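Local coordinates for UDP-N-Acetylglucosamine 2-Epimerase (Thermus thermophilus, PDB 1V4V), which probably interconverts UDP-N-acetylglucosamine and its C2 epimer, UDP-N-acetylmannosamine, as a homodimeric two-domain member of the UDP-N-acetylglucosamine 2-epimerase family, at residues L125-G128 with E132-P135. Residues are numbered along the deposited sequence; the frame is centred on the assembly and turned at random.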
loop_
_atom_site.group_PDB
_atom_site.type_symbol
_atom_site.label_atom_id
_atom_site.label_comp_id
_atom_site.label_asym_id
_atom_site.label_seq_id
_atom_site.Cartn_x
_atom_site.Cartn_y
_atom_site.Cartn_z
ATOM N N LEU A 125 -8.173 -4.588 9.361
ATOM C CA LEU A 125 -9.605 -4.434 9.124
ATOM C C LEU A 125 -9.832 -4.102 7.651
ATOM O O LEU A 125 -9.164 -3.233 7.095
ATOM C CB LEU A 125 -10.175 -3.339 10.025
ATOM C CG LEU A 125 -9.926 -3.575 11.521
ATOM C CD1 LEU A 125 -10.637 -2.500 12.338
ATOM C CD2 LEU A 125 -10.421 -4.959 11.918
ATOM N N ARG A 126 -10.772 -4.803 7.022
ATOM C CA ARG A 126 -11.056 -4.594 5.605
ATOM C C ARG A 126 -12.545 -4.563 5.271
ATOM O O ARG A 126 -13.369 -5.167 5.963
ATOM C CB ARG A 126 -10.400 -5.701 4.778
ATOM C CG ARG A 126 -8.882 -5.742 4.851
ATOM C CD ARG A 126 -8.249 -4.622 4.035
ATOM N NE ARG A 126 -6.790 -4.721 4.014
ATOM C CZ ARG A 126 -5.985 -4.206 4.936
ATOM N NH1 ARG A 126 -6.486 -3.543 5.969
ATOM N NH2 ARG A 126 -4.670 -4.352 4.822
ATOM N N SER A 127 -12.874 -3.858 4.192
ATOM C CA SER A 127 -14.249 -3.760 3.719
ATOM C C SER A 127 -14.356 -4.639 2.483
ATOM O O SER A 127 -15.441 -5.089 2.116
ATOM C CB SER A 127 -14.586 -2.322 3.333
ATOM O OG SER A 127 -13.919 -1.951 2.137
ATOM N N GLY A 128 -13.213 -4.877 1.846
ATOM C CA GLY A 128 -13.182 -5.690 0.644
ATOM C C GLY A 128 -13.657 -4.907 -0.565
ATOM O O GLY A 128 -13.889 -5.477 -1.633
ATOM N N GLU A 132 -15.622 1.661 -1.208
ATOM C CA GLU A 132 -16.278 1.913 0.071
ATOM C C GLU A 132 -15.630 1.141 1.214
ATOM O O GLU A 132 -15.730 -0.085 1.283
ATOM C CB GLU A 132 -17.757 1.538 -0.015
ATOM C CG GLU A 132 -18.535 1.812 1.262
ATOM C CD GLU A 132 -18.490 3.273 1.666
ATOM O OE1 GLU A 132 -18.918 4.126 0.858
ATOM O OE2 GLU A 132 -18.029 3.571 2.790
ATOM N N PRO A 133 -14.967 1.853 2.138
ATOM C CA PRO A 133 -14.809 3.309 2.148
ATOM C C PRO A 133 -13.679 3.813 1.247
ATOM O O PRO A 133 -12.635 3.168 1.112
ATOM C CB PRO A 133 -14.541 3.605 3.616
ATOM C CG PRO A 133 -13.697 2.437 4.010
ATOM C CD PRO A 133 -14.443 1.267 3.386
ATOM N N PHE A 134 -13.903 4.968 0.631
ATOM C CA PHE A 134 -12.914 5.586 -0.246
ATOM C C PHE A 134 -12.449 6.874 0.420
ATOM O O PHE A 134 -13.271 7.687 0.847
ATOM C CB PHE A 134 -13.541 5.921 -1.603
ATOM C CG PHE A 134 -12.649 6.735 -2.498
ATOM C CD1 PHE A 134 -11.634 6.126 -3.234
ATOM C CD2 PHE A 134 -12.802 8.114 -2.585
ATOM C CE1 PHE A 134 -10.790 6.878 -4.039
ATOM C CE2 PHE A 134 -11.959 8.881 -3.390
ATOM C CZ PHE A 134 -10.950 8.260 -4.121
ATOM N N PRO A 135 -11.128 7.089 0.508
ATOM C CA PRO A 135 -10.032 6.237 0.030
ATOM C C PRO A 135 -9.420 5.360 1.128
ATOM O O PRO A 135 -8.348 4.784 0.938
ATOM C CB PRO A 135 -9.034 7.258 -0.488
ATOM C CG PRO A 135 -9.126 8.321 0.572
ATOM C CD PRO A 135 -10.633 8.447 0.808
#
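Ser127 and Glu132 are joined by one hydrogen bond across the long loop between strand 118-121 and helix 136-146: the hydroxyl OG of Ser127 donates to the backbone O of Glu132 at 2.7 Å. The approach is bent at the acceptor, with a C=O...OG angle of 130°, and the donor lies 27° off the carbonyl plane. With chi1 at 71°, OG sits between the backbone N and the carbonyl carbon of its own residue, facing the Glu132 carbonyl across the loop. The same OG also takes a hydrogen bond from Asn129 N, forming an ST turn at Ser127-Asn129, so the hydroxyl acts as donor and acceptor at once and its rotation is probably restricted.

Van der Waals contact is limited to Pro133 CD, 3.5 Å from Ser127 OG and 3.6 Å from Ser127 CB. The peptide bond before Pro133 is cis, which places CD of Pro133 on the same side as O of Glu132, 2.8 Å from it, and explains how one hydroxyl meets both atoms.

Charged and polar bonds hold the first segment independently. Arg126 NH1 donates to Leu125 O at 2.9 Å, with that oxygen close to the guanidinium plane. Arg126 NE and NH2 form salt bridges to Glu164 and Asp144, while Glu137, in helix 136-146, accepts from the backbone N of Ser127 and of Gly128.

The loop leaves the parallel sheet of the N-terminal Rossmann-like domain of this GT-B-type enzyme and leads into helix 136-146, near where Phe134 meets Phe112 of the second subunit. With just 83 Å² buried, the chemistry implies a loop fastened at the surface chiefly by a serine hydroxyl that both donates and accepts a hydrogen bond, with proline contact secondary, beside a segment tied separately to the helix it precedes.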